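Long-range contacts in Non-canonical purine NTP pyrophosphatase (Coxiella burnetii, PDB 3TQU), which probably hydrolyses non-canonical purine nucleoside triphosphates such as XTP, dITP and ITP to monophosphate and diphosphate, cleansing the nucleotide pool: residues E44-F49 / D72-T76; S89-G93 / K104-A108; D116-S120 / W143-R149; F121-I125 / H185-L190; P151-N155 / T171-P177. All blocks are in the same frame, centred on the assembly; numbering follows the deposited sequence.

Interaction 1: E44-F49 / D72-T76; sequences ETGSTF and DSGLT. With CA (calcium ion), chain E.
F49 brings its ring against S73 and G74, with F49 CE1 3.4 Å from S73 C and 3.5 Å from G74 N; chi1 near -55° (m) and chi2 near -63° set this pose. D72 OD2 and T76 CG2 approach the ring edge, T76 CG2 lying 4.1 Å from F49 CE2. An ideal CB on G74 would come within 2.5 Å of F49 CE1, so the ring occupies the space of a missing side chain. The backbones are nearest at F49 and D72, CA to CA 5.0 Å, and F49 O lies 3.4 Å from D72 CB. No hydrogen bond joins the segments; a calcium ion does. It is held by E44 OE1 (2.7 Å), E44 OE2 (2.8 Å), D72 OD1 (2.6 Å) and five waters, an eight-ligand shell usual for calcium, probably where cofactor Mg(2+) binds, D72 being a predicted Mg(2+) ligand and proton acceptor. E44 (m, t) is also bonded to K56, and D72 (chi1 t) to N52. Extended segment 72-76 lies in strand 68-77, flanked by strand 118-128, while T48, bonded to E51, N-caps helix 49-64, whose first residue, F49, also packs on P134 of the second subunit.

Interaction 2: S89-G93 / K104-A108; sequences SRYAG and KVLEA
This is a surface contact in which a loop between strand 68-77 and helix 98-112 folds back onto that helix, joined by a cation-pi interaction and one hydrogen bond. The loop makes a type I beta turn from R90 to G93, closed by G93 N to R90 O at 3.0 Å, with Y91 (phi/psi -58/-31) and A92 (-111/28) at its central positions. G93 leaves the turn at phi/psi 87/173, where a side chain would jam against the preceding carbonyl. Segment 104-108 is regular helix, with A108 N bonded to K104 O at 2.9 Å. The closest CA pair is A92 and K104, 6.3 Å apart. Y91 takes chi1 near -163° (t) and chi2 near 59°, which directs its ring toward the helix. K104, with chi1 t, chi2 near 146°, chi3 t and chi4 m, curls over that ring: K104 NZ stands 3.8 Å from the Y91 ring centroid and 11° off the normal, a face-on cation-pi geometry. The same K104 NZ donates to Y91 O at 3.0 Å, so one ammonium serves both the ring and the backbone carbonyl of a single residue. Elsewhere round the ring, Y91 CE2 meets V105 CG2 at 3.7 Å, and A108 CB lies at the ring edge, 3.3 Å from Y91 OH. A92 CB packs against K104 CD at 4.1 Å. V105 and Y91 both touch Y159, a predicted substrate-binding residue.

Interaction 3: D116-S120 / W143-R149; sequences DRSAS and WEGEIAR
Two arginine guanidiniums lie flat on one another, R117 on R149, centres 4.4 Å apart, planes at 16° and R117 NH1 3.9 Å from R149 NH1. They lie beside the open end of an antiparallel beta hairpin, strands 118-128 and 137-147, whose short segments here approach to 4.5 Å at 138°. A119 and G145 form the hydrogen-bonded pair (A119 N to G145 O 3.1 Å; G145 N to A119 O 2.9 Å), bracketed by the non-hydrogen-bonded pairs S118-E146 and S120-E144. Past the bridges, I147 N donates to R117 O at 2.9 Å. R117 (m, m, m) curls back: R117 NE donates to I147 O at 3.0 Å, R117 NH2 to I147 O at 3.2 Å and, weakly, to A148 O at 2.7 Å. S118 and S120 share a face with E144 and E146; A119 CB is on the other, 3.5 Å from I147 CD1. D116 closes an Asx turn, D116 OD1 accepting from S118 N at 2.8 Å and from S118 OG at 2.6 Å.

Interaction 4: F121-I125 / H185-L190; sequences FHCVI and HRGQAL
Aromatic contacts dominate the start of helix 185-199. The F121 and H185 rings form an offset stack, centroids 4.6 Å apart and planes at 12°, and F121 CB makes a CH-pi contact 3.4 Å from the H185 ring centroid, 15° off its normal. H185 chi1 p and F121 chi1 near -92° produce this overlap. At the ring edge H185 CD2 lies 3.4 Å from H122 O. The helix lies on one face of the central sheet of the Ham1 fold: the short axes pass at 7.2 Å and 30°, the nearest CA atoms being those of C123 and H185, 5.4 Å apart. Apolar packing continues along the helix: C123 SG to A189 CB 3.7 Å, I125 CD1 to A189 CB 3.7 Å, and I125 CD1 to L190 CD2 3.8 Å. No hydrogen bond crosses. R186, a predicted substrate-binding residue like H185, forms a salt bridge with E19; H122, pointing away, bonds H140 and T76. H185 ND1, 3.3 Å from F121 CB, is buried without a hydrogen-bond partner in the model.

Interaction 5: P151-N155 / T171-P177; sequences PRGKN and TAAELDP
R152 NH1 and E174 OE1 form a salt bridge at 2.8 Å, with R152 at m, t, m and E174 at m, t. E174 OE1 also accepts from T171 N at 3.0 Å. T171 OG1 (chi1 p) donates to R152 O at 2.7 Å. N155 N donates to A173 O at 2.8 Å, and N155 ND2 to L175 O at 2.9 Å; water 6 links N155 ND2 (2.9 Å) to D176 OD1 (2.7 Å). Segment 151-155 is loop after strand 137-147; 171-177 runs from the end of strand 170-171 through helical angles at 172-174 to the first residue of helix 177-183. The backbones are closest at G153 and E174, CA to CA 4.1 Å. G153 has phi/psi 112/146, and an ideal CB there would sit 2.4 Å from A173 C. In the packing, R152 NH1 lies 3.5 Å from T171 CG2, which is over the guanidinium face, and A173 CB lies 3.4 Å from R152 O. A173 also touches D160, a predicted substrate-binding residue. A salt bridge and three hydrogen bonds, all of the latter to main-chain carbonyls, imply that polar bonds, more than apolar burial, define this loop-to-loop fit.

Interactions 1 and 4 are buried, 3 and 5 partly so, and 2 is at the surface. Interactions 1, 3 and 4 reach the same sheet: 3 and 4 share strand 118-128, joined by W143 O to F121 N (2.8 Å), while strand 68-77 of interaction 1 is bonded to it by G74 O to H122 N (2.9 Å). Interaction 2 meets 3 through L106 CD2 and A148 O (3.2 Å), and 5 meets 3 at W143 CH2 and A172 CB (3.9 Å). The chemistry follows position: metal ligation and ring packing in 1, stacking and apolar contact in 4, backbone pairing with a stacked arginine pair in 3, cation-pi in 2, salt bridge and polar bonds in 5.

Interaction 1: E44-F49 / D72-T76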
# COMPACT_ATOMS: atom_id res chain seq x y z
N GLU A 44 11.99 11.40 -4.92
CA GLU A 44 11.35 10.58 -3.91
C GLU A 44 11.36 11.29 -2.56
O GLU A 44 12.41 11.43 -1.93
CB GLU A 44 12.04 9.23 -3.80
CG GLU A 44 11.84 8.33 -5.00
CD GLU A 44 12.70 7.10 -4.95
OE1 GLU A 44 13.92 7.24 -4.69
OE2 GLU A 44 12.17 5.99 -5.15
N THR A 45 10.19 11.74 -2.12
CA THR A 45 10.10 12.55 -0.91
C THR A 45 9.31 11.87 0.20
O THR A 45 9.10 12.45 1.26
CB THR A 45 9.45 13.91 -1.22
OG1 THR A 45 8.16 13.70 -1.79
CG2 THR A 45 10.30 14.69 -2.21
N GLY A 46 8.87 10.64 -0.05
CA GLY A 46 8.08 9.91 0.93
C GLY A 46 8.91 9.27 2.03
O GLY A 46 10.11 9.06 1.87
N SER A 47 8.26 8.96 3.15
CA SER A 47 8.94 8.31 4.26
C SER A 47 8.69 6.80 4.29
O SER A 47 9.25 6.09 5.12
CB SER A 47 8.54 8.95 5.59
OG SER A 47 9.03 10.28 5.66
N THR A 48 7.86 6.33 3.37
CA THR A 48 7.63 4.89 3.19
C THR A 48 7.89 4.51 1.74
O THR A 48 7.74 5.33 0.84
CB THR A 48 6.19 4.50 3.51
OG1 THR A 48 5.30 5.17 2.61
CG2 THR A 48 5.83 4.86 4.95
N PHE A 49 8.25 3.25 1.52
CA PHE A 49 8.46 2.75 0.16
C PHE A 49 7.19 2.94 -0.67
O PHE A 49 7.25 3.36 -1.83
CB PHE A 49 8.88 1.28 0.17
CG PHE A 49 10.09 1.00 1.00
CD1 PHE A 49 11.32 1.57 0.68
CD2 PHE A 49 10.02 0.17 2.12
CE1 PHE A 49 12.44 1.32 1.45
CE2 PHE A 49 11.13 -0.08 2.89
CZ PHE A 49 12.35 0.49 2.55
N ASP A 72 9.52 0.98 -5.09
CA ASP A 72 10.58 1.47 -4.23
C ASP A 72 11.02 0.34 -3.31
O ASP A 72 10.21 -0.51 -2.92
CB ASP A 72 10.13 2.69 -3.42
CG ASP A 72 11.29 3.35 -2.70
OD1 ASP A 72 12.44 3.13 -3.12
OD2 ASP A 72 11.06 4.09 -1.72
N SER A 73 12.30 0.31 -2.97
CA SER A 73 12.85 -0.79 -2.21
C SER A 73 13.89 -0.32 -1.21
O SER A 73 14.42 0.79 -1.33
CB SER A 73 13.48 -1.81 -3.15
OG SER A 73 14.55 -1.22 -3.87
N GLY A 74 14.21 -1.16 -0.24
CA GLY A 74 15.23 -0.81 0.72
C GLY A 74 15.48 -1.88 1.75
O GLY A 74 14.80 -2.91 1.79
N LEU A 75 16.47 -1.62 2.60
CA LEU A 75 16.84 -2.52 3.68
C LEU A 75 16.38 -1.89 4.98
O LEU A 75 16.61 -0.70 5.20
CB LEU A 75 18.36 -2.68 3.69
CG LEU A 75 18.97 -3.58 4.76
CD1 LEU A 75 18.43 -5.00 4.63
CD2 LEU A 75 20.49 -3.57 4.65
N THR A 76 15.72 -2.67 5.83
CA THR A 76 15.32 -2.18 7.14
C THR A 76 15.98 -3.04 8.21
O THR A 76 15.93 -4.26 8.15
CB THR A 76 13.79 -2.22 7.33
OG1 THR A 76 13.33 -3.57 7.27
CG2 THR A 76 13.10 -1.39 6.26
CA CA E . 14.33 4.63 -3.98
O HOH W 1 13.56 5.19 -1.51
O HOH W 2 15.36 2.33 -3.34
O HOH W 3 16.83 5.24 -3.52
O HOH W 4 13.95 3.32 -6.09
O HOH W 5 15.97 5.07 -6.02

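Interaction 2: S89-G93 / K104-A108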
# COMPACT_ATOMS: atom_id res chain seq x y z
N SER A 89 19.64 4.17 -0.13
CA SER A 89 20.60 4.62 -1.14
C SER A 89 21.41 5.83 -0.69
O SER A 89 22.49 6.09 -1.21
CB SER A 89 19.87 4.92 -2.46
OG SER A 89 18.93 5.96 -2.28
N ARG A 90 20.88 6.57 0.28
CA ARG A 90 21.51 7.81 0.74
C ARG A 90 22.27 7.64 2.05
O ARG A 90 22.85 8.59 2.57
CB ARG A 90 20.44 8.90 0.92
CG ARG A 90 19.84 9.42 -0.38
CD ARG A 90 18.64 10.32 -0.10
NE ARG A 90 17.48 9.55 0.35
CZ ARG A 90 16.35 10.09 0.80
NH1 ARG A 90 16.22 11.40 0.87
NH2 ARG A 90 15.36 9.31 1.20
N TYR A 91 22.28 6.42 2.56
CA TYR A 91 22.75 6.15 3.92
C TYR A 91 24.19 6.59 4.21
O TYR A 91 24.51 6.96 5.34
CB TYR A 91 22.57 4.67 4.25
CG TYR A 91 22.64 4.36 5.73
CD1 TYR A 91 21.76 4.95 6.62
CD2 TYR A 91 23.58 3.46 6.23
CE1 TYR A 91 21.81 4.68 7.97
CE2 TYR A 91 23.63 3.18 7.58
CZ TYR A 91 22.75 3.79 8.45
OH TYR A 91 22.81 3.50 9.79
N ALA A 92 25.05 6.56 3.20
CA ALA A 92 26.45 6.94 3.39
C ALA A 92 26.79 8.25 2.68
O ALA A 92 27.94 8.46 2.29
CB ALA A 92 27.37 5.82 2.94
N GLY A 93 25.80 9.11 2.51
CA GLY A 93 26.00 10.38 1.84
C GLY A 93 25.82 10.26 0.34
O GLY A 93 25.67 9.16 -0.18
N LYS A 104 29.00 1.63 6.58
CA LYS A 104 28.23 2.48 7.48
C LYS A 104 27.19 1.67 8.25
O LYS A 104 26.97 1.89 9.44
CB LYS A 104 27.57 3.63 6.72
CG LYS A 104 26.88 4.64 7.62
CD LYS A 104 26.98 6.05 7.06
CE LYS A 104 26.38 7.07 8.03
NZ LYS A 104 24.93 6.85 8.26
N VAL A 105 26.56 0.71 7.57
CA VAL A 105 25.61 -0.18 8.23
C VAL A 105 26.31 -1.01 9.30
O VAL A 105 25.80 -1.16 10.41
CB VAL A 105 24.91 -1.10 7.23
CG1 VAL A 105 24.31 -2.31 7.94
CG2 VAL A 105 23.84 -0.33 6.47
N LEU A 106 27.48 -1.55 8.96
CA LEU A 106 28.24 -2.36 9.90
C LEU A 106 28.67 -1.55 11.12
O LEU A 106 28.61 -2.03 12.25
CB LEU A 106 29.46 -3.00 9.22
CG LEU A 106 29.17 -4.08 8.18
CD1 LEU A 106 30.44 -4.51 7.46
CD2 LEU A 106 28.47 -5.27 8.81
N GLU A 107 29.10 -0.31 10.88
CA GLU A 107 29.49 0.58 11.97
C GLU A 107 28.29 0.93 12.85
O GLU A 107 28.40 0.96 14.08
CB GLU A 107 30.12 1.87 11.43
CG GLU A 107 31.47 1.68 10.75
CD GLU A 107 32.03 2.97 10.21
OE1 GLU A 107 31.35 4.01 10.31
OE2 GLU A 107 33.17 2.95 9.68
N ALA A 108 27.16 1.21 12.22
CA ALA A 108 25.94 1.57 12.93
C ALA A 108 25.49 0.47 13.88
O ALA A 108 25.13 0.73 15.02
CB ALA A 108 24.83 1.92 11.94

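Interaction 3: D116-S120 / W143-R149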
# COMPACT_ATOMS: atom_id res chain seq x y z
N ASP A 116 20.53 -7.95 18.40
CA ASP A 116 19.59 -8.22 17.32
C ASP A 116 20.13 -7.75 15.97
O ASP A 116 20.26 -6.56 15.73
CB ASP A 116 18.24 -7.55 17.59
CG ASP A 116 17.15 -8.06 16.68
OD1 ASP A 116 17.47 -8.80 15.73
OD2 ASP A 116 15.97 -7.72 16.91
N ARG A 117 20.46 -8.71 15.10
CA ARG A 117 20.96 -8.40 13.77
C ARG A 117 19.86 -8.54 12.73
O ARG A 117 20.12 -8.54 11.53
CB ARG A 117 22.12 -9.34 13.40
CG ARG A 117 23.20 -9.48 14.47
CD ARG A 117 24.19 -8.33 14.45
NE ARG A 117 24.97 -8.30 13.21
CZ ARG A 117 25.96 -7.44 12.98
NH1 ARG A 117 26.30 -6.55 13.90
NH2 ARG A 117 26.62 -7.48 11.83
N SER A 118 18.62 -8.67 13.19
CA SER A 118 17.49 -8.90 12.30
C SER A 118 17.33 -7.78 11.28
O SER A 118 17.52 -6.61 11.61
CB SER A 118 16.19 -9.06 13.10
OG SER A 118 16.24 -10.23 13.90
N ALA A 119 16.98 -8.15 10.06
CA ALA A 119 16.80 -7.18 8.99
C ALA A 119 15.87 -7.74 7.92
O ALA A 119 15.62 -8.94 7.88
CB ALA A 119 18.15 -6.80 8.38
N SER A 120 15.35 -6.86 7.07
CA SER A 120 14.47 -7.27 5.99
C SER A 120 14.69 -6.39 4.77
O SER A 120 14.93 -5.19 4.90
CB SER A 120 13.01 -7.19 6.43
OG SER A 120 12.79 -7.93 7.61
N TRP A 143 11.55 -9.83 2.45
CA TRP A 143 12.57 -10.87 2.55
C TRP A 143 13.30 -10.71 3.88
O TRP A 143 14.05 -9.75 4.06
CB TRP A 143 13.54 -10.74 1.37
CG TRP A 143 14.40 -11.94 1.13
CD1 TRP A 143 14.19 -13.21 1.59
CD2 TRP A 143 15.60 -11.98 0.35
NE1 TRP A 143 15.20 -14.04 1.15
CE2 TRP A 143 16.07 -13.31 0.39
CE3 TRP A 143 16.32 -11.03 -0.37
CZ2 TRP A 143 17.24 -13.70 -0.26
CZ3 TRP A 143 17.48 -11.42 -1.02
CH2 TRP A 143 17.93 -12.75 -0.96
N GLU A 144 13.09 -11.64 4.80
CA GLU A 144 13.69 -11.57 6.13
C GLU A 144 15.05 -12.26 6.22
O GLU A 144 15.24 -13.36 5.71
CB GLU A 144 12.74 -12.18 7.17
CG GLU A 144 11.35 -11.57 7.18
CD GLU A 144 10.43 -12.22 8.21
OE1 GLU A 144 10.90 -13.11 8.94
OE2 GLU A 144 9.24 -11.84 8.28
N GLY A 145 16.00 -11.61 6.89
CA GLY A 145 17.31 -12.19 7.09
C GLY A 145 18.05 -11.57 8.26
O GLY A 145 17.43 -11.07 9.20
N GLU A 146 19.38 -11.61 8.20
CA GLU A 146 20.22 -11.06 9.25
C GLU A 146 21.40 -10.33 8.62
O GLU A 146 21.84 -10.68 7.53
CB GLU A 146 20.75 -12.17 10.16
CG GLU A 146 19.67 -13.01 10.82
CD GLU A 146 20.25 -14.17 11.61
OE1 GLU A 146 21.49 -14.32 11.62
OE2 GLU A 146 19.46 -14.92 12.21
N ILE A 147 21.91 -9.31 9.32
CA ILE A 147 23.08 -8.60 8.85
C ILE A 147 24.35 -9.31 9.31
O ILE A 147 24.56 -9.52 10.50
CB ILE A 147 23.10 -7.14 9.35
CG1 ILE A 147 21.80 -6.43 8.99
CG2 ILE A 147 24.30 -6.39 8.77
CD1 ILE A 147 21.55 -6.34 7.49
N ALA A 148 25.20 -9.68 8.35
CA ALA A 148 26.43 -10.38 8.66
C ALA A 148 27.45 -9.45 9.31
O ALA A 148 27.28 -8.22 9.30
CB ALA A 148 27.01 -11.03 7.41
N ARG A 149 28.51 -10.03 9.87
CA ARG A 149 29.55 -9.26 10.53
C ARG A 149 30.51 -8.66 9.51
O ARG A 149 31.10 -7.61 9.74
CB ARG A 149 30.32 -10.15 11.51
CG ARG A 149 29.46 -10.85 12.55
CD ARG A 149 29.13 -9.93 13.72
NE ARG A 149 28.27 -10.59 14.70
CZ ARG A 149 27.92 -10.05 15.86
NH1 ARG A 149 28.37 -8.85 16.21
NH2 ARG A 149 27.12 -10.72 16.69

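Interaction 4: F121-I125 / H185-L190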
# COMPACT_ATOMS: atom_id res chain seq x y z
N PHE A 121 14.62 -7.00 3.59
CA PHE A 121 14.54 -6.27 2.34
C PHE A 121 13.07 -6.11 1.99
O PHE A 121 12.29 -7.04 2.16
CB PHE A 121 15.22 -7.04 1.21
CG PHE A 121 16.67 -6.69 1.01
CD1 PHE A 121 17.05 -5.39 0.72
CD2 PHE A 121 17.64 -7.67 1.08
CE1 PHE A 121 18.38 -5.07 0.52
CE2 PHE A 121 18.98 -7.35 0.89
CZ PHE A 121 19.35 -6.05 0.61
N HIS A 122 12.70 -4.93 1.49
CA HIS A 122 11.33 -4.67 1.09
C HIS A 122 11.27 -4.20 -0.35
O HIS A 122 12.11 -3.41 -0.79
CB HIS A 122 10.69 -3.59 1.98
CG HIS A 122 10.57 -3.99 3.41
ND1 HIS A 122 9.39 -4.45 3.95
CD2 HIS A 122 11.48 -4.00 4.41
CE1 HIS A 122 9.58 -4.72 5.23
NE2 HIS A 122 10.83 -4.46 5.54
N CYS A 123 10.28 -4.69 -1.09
CA CYS A 123 9.98 -4.17 -2.42
C CYS A 123 8.50 -3.87 -2.52
O CYS A 123 7.66 -4.77 -2.36
CB CYS A 123 10.38 -5.17 -3.50
SG CYS A 123 9.90 -4.63 -5.16
N VAL A 124 8.17 -2.62 -2.79
CA VAL A 124 6.77 -2.23 -2.93
C VAL A 124 6.55 -1.74 -4.35
O VAL A 124 7.19 -0.79 -4.80
CB VAL A 124 6.38 -1.12 -1.94
CG1 VAL A 124 4.89 -0.75 -2.11
CG2 VAL A 124 6.66 -1.55 -0.51
N ILE A 125 5.63 -2.40 -5.05
CA ILE A 125 5.28 -2.05 -6.41
C ILE A 125 3.92 -1.37 -6.41
O ILE A 125 2.99 -1.83 -5.74
CB ILE A 125 5.22 -3.31 -7.30
CG1 ILE A 125 6.61 -3.95 -7.40
CG2 ILE A 125 4.68 -2.98 -8.69
CD1 ILE A 125 6.64 -5.26 -8.17
N HIS A 185 12.86 -10.13 -2.10
CA HIS A 185 11.76 -9.20 -1.91
C HIS A 185 11.17 -8.79 -3.25
O HIS A 185 9.96 -8.64 -3.39
CB HIS A 185 12.24 -7.98 -1.13
CG HIS A 185 13.48 -7.35 -1.69
ND1 HIS A 185 14.65 -8.05 -1.91
CD2 HIS A 185 13.74 -6.07 -2.07
CE1 HIS A 185 15.57 -7.24 -2.39
NE2 HIS A 185 15.04 -6.03 -2.51
N ARG A 186 12.04 -8.61 -4.25
CA ARG A 186 11.58 -8.28 -5.59
C ARG A 186 10.85 -9.47 -6.22
O ARG A 186 9.78 -9.31 -6.80
CB ARG A 186 12.74 -7.85 -6.49
CG ARG A 186 13.26 -6.45 -6.23
CD ARG A 186 14.22 -6.01 -7.32
NE ARG A 186 13.68 -6.25 -8.65
CZ ARG A 186 12.80 -5.46 -9.26
NH1 ARG A 186 12.35 -4.36 -8.66
NH2 ARG A 186 12.36 -5.76 -10.48
N GLY A 187 11.44 -10.65 -6.10
CA GLY A 187 10.82 -11.85 -6.62
C GLY A 187 9.40 -12.04 -6.09
O GLY A 187 8.49 -12.36 -6.84
N GLN A 188 9.23 -11.82 -4.78
CA GLN A 188 7.93 -11.99 -4.15
C GLN A 188 6.93 -10.93 -4.61
O GLN A 188 5.77 -11.24 -4.91
CB GLN A 188 8.06 -11.99 -2.62
CG GLN A 188 8.83 -13.19 -2.08
CD GLN A 188 9.09 -13.11 -0.58
OE1 GLN A 188 8.17 -13.23 0.23
NE2 GLN A 188 10.35 -12.90 -0.21
N ALA A 189 7.37 -9.68 -4.67
CA ALA A 189 6.52 -8.61 -5.17
C ALA A 189 6.09 -8.92 -6.60
O ALA A 189 4.91 -8.81 -6.94
CB ALA A 189 7.25 -7.28 -5.11
N LEU A 190 7.04 -9.33 -7.43
CA LEU A 190 6.76 -9.62 -8.84
C LEU A 190 5.78 -10.77 -9.01
O LEU A 190 4.93 -10.74 -9.90
CB LEU A 190 8.06 -9.89 -9.61
CG LEU A 190 8.96 -8.68 -9.85
CD1 LEU A 190 10.25 -9.09 -10.54
CD2 LEU A 190 8.22 -7.64 -10.67

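Interaction 5: P151-N155 / T171-P177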
# COMPACT_ATOMS: atom_id res chain seq x y z
N PRO A 151 31.26 -8.51 4.89
CA PRO A 151 30.74 -8.79 3.55
C PRO A 151 31.22 -10.12 3.00
O PRO A 151 32.40 -10.46 3.14
CB PRO A 151 31.31 -7.64 2.71
CG PRO A 151 31.66 -6.57 3.69
CD PRO A 151 32.10 -7.30 4.92
N ARG A 152 30.32 -10.88 2.37
CA ARG A 152 30.65 -12.14 1.73
C ARG A 152 29.84 -12.32 0.46
O ARG A 152 28.65 -12.01 0.43
CB ARG A 152 30.38 -13.32 2.67
CG ARG A 152 31.52 -13.65 3.62
CD ARG A 152 31.25 -14.94 4.38
NE ARG A 152 30.23 -14.79 5.42
CZ ARG A 152 28.99 -15.26 5.33
NH1 ARG A 152 28.60 -15.92 4.26
NH2 ARG A 152 28.14 -15.06 6.33
N GLY A 153 30.46 -12.84 -0.60
CA GLY A 153 29.73 -13.13 -1.82
C GLY A 153 30.12 -12.24 -2.99
O GLY A 153 30.44 -11.07 -2.82
N LYS A 154 30.08 -12.82 -4.20
CA LYS A 154 30.57 -12.15 -5.40
C LYS A 154 29.43 -11.60 -6.27
O LYS A 154 29.67 -10.82 -7.18
CB LYS A 154 31.41 -13.12 -6.22
CG LYS A 154 30.61 -14.26 -6.82
CD LYS A 154 31.50 -15.36 -7.38
CE LYS A 154 30.66 -16.48 -7.98
NZ LYS A 154 31.46 -17.68 -8.30
N ASN A 155 28.20 -12.02 -5.98
CA ASN A 155 27.07 -11.63 -6.82
C ASN A 155 26.24 -10.47 -6.27
O ASN A 155 26.48 -9.98 -5.17
CB ASN A 155 26.16 -12.84 -7.07
CG ASN A 155 26.88 -13.97 -7.78
OD1 ASN A 155 27.70 -13.73 -8.68
ND2 ASN A 155 26.59 -15.20 -7.39
N THR A 171 24.82 -15.53 2.29
CA THR A 171 24.38 -14.16 2.10
C THR A 171 23.73 -14.04 0.73
O THR A 171 23.87 -14.93 -0.10
CB THR A 171 25.54 -13.15 2.20
OG1 THR A 171 26.42 -13.32 1.08
CG2 THR A 171 26.31 -13.34 3.50
N ALA A 172 23.03 -12.93 0.49
CA ALA A 172 22.38 -12.71 -0.80
C ALA A 172 23.39 -12.68 -1.93
O ALA A 172 23.09 -13.09 -3.06
CB ALA A 172 21.58 -11.41 -0.77
N ALA A 173 24.59 -12.18 -1.64
CA ALA A 173 25.64 -12.07 -2.65
C ALA A 173 26.27 -13.42 -2.96
O ALA A 173 26.92 -13.59 -4.00
CB ALA A 173 26.70 -11.07 -2.20
N GLU A 174 26.09 -14.38 -2.05
CA GLU A 174 26.61 -15.73 -2.25
C GLU A 174 25.68 -16.59 -3.10
O GLU A 174 26.10 -17.58 -3.69
CB GLU A 174 26.87 -16.42 -0.91
CG GLU A 174 28.15 -15.99 -0.22
CD GLU A 174 28.42 -16.78 1.04
OE1 GLU A 174 27.52 -16.86 1.90
OE2 GLU A 174 29.54 -17.32 1.17
N LEU A 175 24.41 -16.21 -3.14
CA LEU A 175 23.44 -16.95 -3.93
C LEU A 175 23.68 -16.77 -5.43
O LEU A 175 24.15 -15.72 -5.87
CB LEU A 175 22.01 -16.49 -3.59
CG LEU A 175 21.52 -16.71 -2.16
CD1 LEU A 175 20.13 -16.11 -1.99
CD2 LEU A 175 21.53 -18.19 -1.81
N ASP A 176 23.38 -17.81 -6.20
CA ASP A 176 23.31 -17.65 -7.65
C ASP A 176 22.23 -16.63 -7.97
O ASP A 176 21.20 -16.60 -7.29
CB ASP A 176 22.99 -18.98 -8.33
CG ASP A 176 24.17 -19.94 -8.34
OD1 ASP A 176 25.32 -19.47 -8.25
OD2 ASP A 176 23.95 -21.17 -8.43
N PRO A 177 22.46 -15.79 -8.98
CA PRO A 177 21.51 -14.74 -9.37
C PRO A 177 20.08 -15.26 -9.51
O PRO A 177 19.16 -14.64 -8.97
CB PRO A 177 22.04 -14.28 -10.72
CG PRO A 177 23.51 -14.50 -10.62
CD PRO A 177 23.68 -15.75 -9.80
O HOH W 6 27.48 -17.86 -7.90